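PDB 2IL5: hypothetical protein from Staphylococcus aureus subsp. aureus, which is of unknown function but belongs to the Activator of Hsp90 ATPase homolog 1-like family, whose Bet v 1-like fold suggests binding of a hydrophobic ligand. Local coordinates for residues L84-M96 with E101-R113. Sequence-based numbering, arbitrary orientation.
Sequences LVMDEYVKMTIGM and ETQDVIEVEFFER
The Phe110 ring meets strand 89-94 with its edge. The backbone of Glu88 and Tyr89 and the CG2 methyl of Val90 lie near the ring plane, with Phe110 CE1 4.0 Å from Val90 CG2. Trp33 makes an edge-to-face contact with the same ring. On the other face of the sheet, the Tyr89 ring leans toward the partner strand. Its CG is anti to the backbone N (chi1 -175°), which brings CD1 to 3.3 Å from Val108 O. The phenol runs alongside Glu107, pointing the same way, and its OH comes 3.5 Å from Glu107 CG. Ring and carboxylate planes are 64° apart. Lys91 also lies side by side with Glu107, pointing the same way. The lysine chain bends only at its last torsion. NZ forms a salt bridge to Glu107 OE2 at 2.7 Å, and OE2 accepts it with its anti lone pair. Glu107 thus touches both a phenol and an ammonium group. The face carrying Val90, Met92, Ile94, Ile106 and Val108 is mainly apolar. Met92, a selenomethionine, packs its CG 3.8 Å from Ile106 CB, and Ile106 CD1 reaches Ile94 CG1. Asp104 lies on this face too; its two carboxylate oxygens are hydrogen-bonded to the hydroxyls of Ser126 (OD1) and Tyr124 (OD2).

The strands form an antiparallel hairpin. Paired backbone bonds join Val90 with Val108, Met92 with Ile106 and Ile94 with Asp104. At the start of strand 89-94, Glu88 and Tyr89 both face Val85 in a classic beta bulge. At the other end, Thr93 OG1 donates to Gly95 O at 2.6 Å. The hairpin lies inside the seven-stranded antiparallel sheet, between strands 74-85 and 118-128. Helix 26-32 covers part of the apolar face, where Tyr30 touches Val90 and Val29 touches Phe110.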
loop_
_atom_site.group_PDB
_atom_site.type_symbol
_atom_site.label_atom_id
_atom_site.label_comp_id
_atom_site.label_asym_id
_atom_site.label_seq_id
_atom_site.Cartn_x
_atom_site.Cartn_y
_atom_site.Cartn_z
ATOM N N LEU A 84 0.845 -0.938 14.564
ATOM C CA LEU A 84 -0.581 -1.291 14.443
ATOM C C LEU A 84 -1.317 -0.701 15.639
ATOM O O LEU A 84 -1.270 -1.236 16.753
ATOM C CB LEU A 84 -0.765 -2.823 14.445
ATOM C CG LEU A 84 -0.266 -3.552 13.188
ATOM C CD1 LEU A 84 -0.212 -5.023 13.383
ATOM C CD2 LEU A 84 -1.144 -3.214 11.972
ATOM N N VAL A 85 -1.972 0.428 15.436
ATOM C CA VAL A 85 -2.842 0.886 16.468
ATOM C C VAL A 85 -4.306 0.853 16.014
ATOM O O VAL A 85 -4.685 1.444 14.991
ATOM C CB VAL A 85 -2.261 2.119 17.289
ATOM C CG1 VAL A 85 -1.021 2.796 16.636
ATOM C CG2 VAL A 85 -3.350 3.094 17.864
HETATM N N MSE A 86 -5.093 0.067 16.756
HETATM C CA MSE A 86 -6.493 -0.249 16.461
HETATM C C MSE A 86 -7.388 0.898 16.024
HETATM O O MSE A 86 -7.602 1.846 16.782
HETATM C CB MSE A 86 -7.138 -0.897 17.664
HETATM C CG MSE A 86 -8.487 -1.506 17.325
HETATM SE SE MSE A 86 -9.576 -1.894 18.871
HETATM C CE MSE A 86 -8.293 -2.878 19.997
ATOM N N ASP A 87 -7.908 0.763 14.791
ATOM C CA ASP A 87 -8.822 1.706 14.115
ATOM C C ASP A 87 -8.152 3.042 13.858
ATOM O O ASP A 87 -8.815 4.019 13.529
ATOM C CB ASP A 87 -10.149 1.910 14.908
ATOM C CG ASP A 87 -10.906 0.637 15.115
ATOM O OD1 ASP A 87 -10.711 -0.326 14.347
ATOM O OD2 ASP A 87 -11.737 0.590 16.049
ATOM N N GLU A 88 -6.830 3.091 13.987
ATOM C CA GLU A 88 -6.148 4.377 14.054
ATOM C C GLU A 88 -4.934 4.503 13.128
ATOM O O GLU A 88 -4.737 5.533 12.471
ATOM C CB GLU A 88 -5.748 4.668 15.512
ATOM C CG GLU A 88 -5.170 6.033 15.721
ATOM C CD GLU A 88 -4.730 6.314 17.157
ATOM O OE1 GLU A 88 -5.262 5.674 18.107
ATOM O OE2 GLU A 88 -3.862 7.210 17.327
ATOM N N TYR A 89 -4.102 3.474 13.070
ATOM C CA TYR A 89 -2.809 3.686 12.440
ATOM C C TYR A 89 -2.146 2.418 12.084
ATOM O O TYR A 89 -1.999 1.522 12.912
ATOM C CB TYR A 89 -1.899 4.555 13.332
ATOM C CG TYR A 89 -0.547 4.958 12.757
ATOM C CD1 TYR A 89 -0.441 5.692 11.574
ATOM C CD2 TYR A 89 0.634 4.659 13.450
ATOM C CE1 TYR A 89 0.826 6.072 11.051
ATOM C CE2 TYR A 89 1.889 5.045 12.961
ATOM C CZ TYR A 89 1.974 5.744 11.766
ATOM O OH TYR A 89 3.224 6.121 11.309
ATOM N N VAL A 90 -1.761 2.357 10.818
ATOM C CA VAL A 90 -0.879 1.316 10.327
ATOM C C VAL A 90 0.410 1.945 9.724
ATOM O O VAL A 90 0.340 2.825 8.860
ATOM C CB VAL A 90 -1.589 0.397 9.256
ATOM C CG1 VAL A 90 -0.633 -0.681 8.758
ATOM C CG2 VAL A 90 -2.847 -0.243 9.803
ATOM N N LYS A 91 1.558 1.526 10.248
ATOM C CA LYS A 91 2.876 1.718 9.625
ATOM C C LYS A 91 3.416 0.348 9.213
ATOM O O LYS A 91 3.532 -0.573 10.034
ATOM C CB LYS A 91 3.858 2.401 10.559
ATOM C CG LYS A 91 5.224 2.749 9.950
ATOM C CD LYS A 91 6.087 3.445 11.070
ATOM C CE LYS A 91 7.553 3.716 10.711
ATOM N NZ LYS A 91 7.679 4.089 9.227
HETATM N N MSE A 92 3.704 0.212 7.925
HETATM C CA MSE A 92 4.191 -1.017 7.391
HETATM C C MSE A 92 5.274 -0.742 6.339
HETATM O O MSE A 92 5.411 0.400 5.847
HETATM C CB MSE A 92 3.025 -1.866 6.841
HETATM C CG MSE A 92 2.286 -1.271 5.678
HETATM SE SE MSE A 92 0.648 -2.135 5.241
HETATM C CE MSE A 92 1.395 -3.860 4.776
ATOM N N THR A 93 6.071 -1.775 6.049
ATOM C CA THR A 93 6.989 -1.752 4.921
ATOM C C THR A 93 6.481 -2.534 3.688
ATOM O O THR A 93 5.676 -3.506 3.781
ATOM C CB THR A 93 8.403 -2.254 5.251
ATOM O OG1 THR A 93 8.424 -3.681 5.270
ATOM C CG2 THR A 93 8.927 -1.698 6.555
ATOM N N ILE A 94 6.931 -2.034 2.542
ATOM C CA ILE A 94 6.912 -2.739 1.250
ATOM C C ILE A 94 8.378 -3.026 0.977
ATOM O O ILE A 94 9.177 -2.125 0.791
ATOM C CB ILE A 94 6.353 -1.880 0.141
ATOM C CG1 ILE A 94 4.888 -1.588 0.394
ATOM C CG2 ILE A 94 6.463 -2.619 -1.211
ATOM C CD1 ILE A 94 3.933 -2.595 -0.327
ATOM N N GLY A 95 8.760 -4.288 1.049
ATOM C CA GLY A 95 10.176 -4.616 1.079
ATOM C C GLY A 95 10.581 -5.120 2.436
ATOM O O GLY A 95 10.101 -4.672 3.477
HETATM N N MSE A 96 11.502 -6.062 2.404
HETATM C CA MSE A 96 11.874 -6.826 3.563
HETATM C C MSE A 96 13.189 -6.231 4.153
HETATM O O MSE A 96 14.234 -6.232 3.479
HETATM C CB MSE A 96 11.995 -8.291 3.104
HETATM C CG MSE A 96 11.726 -9.344 4.157
HETATM SE SE MSE A 96 10.029 -9.245 5.125
HETATM C CE MSE A 96 10.639 -10.199 6.736
ATOM N N GLU A 101 17.853 -4.416 -2.364
ATOM C CA GLU A 101 16.652 -3.584 -2.599
ATOM C C GLU A 101 15.921 -3.058 -1.347
ATOM O O GLU A 101 15.432 -3.830 -0.509
ATOM C CB GLU A 101 15.672 -4.343 -3.505
ATOM C CG GLU A 101 15.540 -5.830 -3.159
ATOM C CD GLU A 101 14.447 -6.510 -3.940
ATOM O OE1 GLU A 101 13.470 -5.814 -4.325
ATOM O OE2 GLU A 101 14.563 -7.741 -4.162
ATOM N N THR A 102 15.822 -1.732 -1.274
ATOM C CA THR A 102 15.293 -0.984 -0.105
ATOM C C THR A 102 13.826 -1.300 0.278
ATOM O O THR A 102 13.080 -1.907 -0.521
ATOM C CB THR A 102 15.453 0.553 -0.335
ATOM O OG1 THR A 102 14.716 1.281 0.654
ATOM C CG2 THR A 102 14.957 0.942 -1.725
ATOM N N GLN A 103 13.436 -0.906 1.503
ATOM C CA GLN A 103 12.025 -0.953 1.908
ATOM C C GLN A 103 11.344 0.373 1.611
ATOM O O GLN A 103 11.790 1.453 2.049
ATOM C CB GLN A 103 11.824 -1.211 3.405
ATOM C CG GLN A 103 12.646 -2.260 4.042
ATOM C CD GLN A 103 13.147 -1.780 5.388
ATOM O OE1 GLN A 103 14.145 -1.060 5.467
ATOM N NE2 GLN A 103 12.445 -2.158 6.454
ATOM N N ASP A 104 10.244 0.279 0.892
ATOM C CA ASP A 104 9.287 1.338 0.870
ATOM C C ASP A 104 8.519 1.379 2.212
ATOM O O ASP A 104 8.352 0.383 2.910
ATOM C CB ASP A 104 8.320 1.177 -0.279
ATOM C CG ASP A 104 9.023 0.952 -1.633
ATOM O OD1 ASP A 104 10.205 1.366 -1.815
ATOM O OD2 ASP A 104 8.332 0.389 -2.526
ATOM N N VAL A 105 8.042 2.572 2.512
ATOM C CA VAL A 105 7.350 2.856 3.753
ATOM C C VAL A 105 5.929 3.239 3.414
ATOM O O VAL A 105 5.709 4.065 2.573
ATOM C CB VAL A 105 8.085 4.002 4.554
ATOM C CG1 VAL A 105 7.162 4.650 5.593
ATOM C CG2 VAL A 105 9.400 3.457 5.184
ATOM N N ILE A 106 4.981 2.606 4.083
ATOM C CA ILE A 106 3.583 3.065 4.132
ATOM C C ILE A 106 3.210 3.533 5.553
ATOM O O ILE A 106 3.449 2.832 6.517
ATOM C CB ILE A 106 2.620 1.916 3.699
ATOM C CG1 ILE A 106 2.706 1.723 2.167
ATOM C CG2 ILE A 106 1.160 2.193 4.160
ATOM C CD1 ILE A 106 1.899 0.492 1.624
ATOM N N GLU A 107 2.654 4.732 5.680
ATOM C CA GLU A 107 2.067 5.178 6.963
ATOM C C GLU A 107 0.667 5.665 6.654
ATOM O O GLU A 107 0.496 6.543 5.830
ATOM C CB GLU A 107 2.899 6.247 7.628
ATOM C CG GLU A 107 4.301 5.751 7.962
ATOM C CD GLU A 107 5.252 6.791 8.473
ATOM O OE1 GLU A 107 4.949 8.000 8.416
ATOM O OE2 GLU A 107 6.339 6.387 8.987
ATOM N N VAL A 108 -0.333 5.030 7.261
ATOM C CA VAL A 108 -1.706 5.338 6.955
ATOM C C VAL A 108 -2.496 5.560 8.265
ATOM O O VAL A 108 -2.527 4.707 9.149
ATOM C CB VAL A 108 -2.368 4.283 5.975
ATOM C CG1 VAL A 108 -2.402 2.904 6.591
ATOM C CG2 VAL A 108 -3.803 4.743 5.553
ATOM N N GLU A 109 -3.109 6.740 8.375
ATOM C CA GLU A 109 -3.894 7.087 9.529
ATOM C C GLU A 109 -5.397 7.189 9.208
ATOM O O GLU A 109 -5.779 7.699 8.160
ATOM C CB GLU A 109 -3.357 8.376 10.158
ATOM C CG GLU A 109 -3.466 8.347 11.678
ATOM C CD GLU A 109 -2.861 9.545 12.379
ATOM O OE1 GLU A 109 -2.187 10.389 11.735
ATOM O OE2 GLU A 109 -3.044 9.609 13.617
ATOM N N PHE A 110 -6.221 6.699 10.147
ATOM C CA PHE A 110 -7.685 6.671 10.043
ATOM C C PHE A 110 -8.324 7.598 11.098
ATOM O O PHE A 110 -8.094 7.423 12.293
ATOM C CB PHE A 110 -8.189 5.223 10.210
ATOM C CG PHE A 110 -7.429 4.228 9.387
ATOM C CD1 PHE A 110 -6.382 3.493 9.947
ATOM C CD2 PHE A 110 -7.707 4.066 8.033
ATOM C CE1 PHE A 110 -5.621 2.598 9.169
ATOM C CE2 PHE A 110 -6.965 3.174 7.258
ATOM C CZ PHE A 110 -5.927 2.435 7.826
ATOM N N PHE A 111 -9.079 8.601 10.666
ATOM C CA PHE A 111 -9.794 9.496 11.580
ATOM C C PHE A 111 -11.290 9.363 11.399
ATOM O O PHE A 111 -11.775 9.279 10.269
ATOM C CB PHE A 111 -9.416 10.961 11.341
ATOM C CG PHE A 111 -7.981 11.278 11.638
ATOM C CD1 PHE A 111 -6.988 11.059 10.670
ATOM C CD2 PHE A 111 -7.615 11.815 12.880
ATOM C CE1 PHE A 111 -5.652 11.349 10.943
ATOM C CE2 PHE A 111 -6.265 12.130 13.155
ATOM C CZ PHE A 111 -5.290 11.904 12.175
ATOM N N GLU A 112 -12.025 9.349 12.507
ATOM C CA GLU A 112 -13.495 9.379 12.453
ATOM C C GLU A 112 -13.957 10.788 12.100
ATOM O O GLU A 112 -13.476 11.766 12.679
ATOM C CB GLU A 112 -14.082 8.980 13.797
ATOM C CG GLU A 112 -15.368 8.163 13.719
ATOM C CD GLU A 112 -15.607 7.350 14.988
ATOM O OE1 GLU A 112 -14.681 7.338 15.848
ATOM O OE2 GLU A 112 -16.711 6.739 15.116
ATOM N N ARG A 113 -14.851 10.897 11.125
ATOM C CA ARG A 113 -15.465 12.184 10.811
ATOM C C ARG A 113 -16.745 12.358 11.626
ATOM O O ARG A 113 -17.277 11.378 12.159
ATOM C CB ARG A 113 -15.785 12.258 9.325
ATOM C CG ARG A 113 -14.640 11.846 8.442
ATOM C CD ARG A 113 -15.136 11.274 7.138
ATOM N NE ARG A 113 -15.771 12.279 6.294
ATOM C CZ ARG A 113 -16.633 11.989 5.320
ATOM N NH1 ARG A 113 -16.947 10.723 5.072
ATOM N NH2 ARG A 113 -17.180 12.958 4.585
#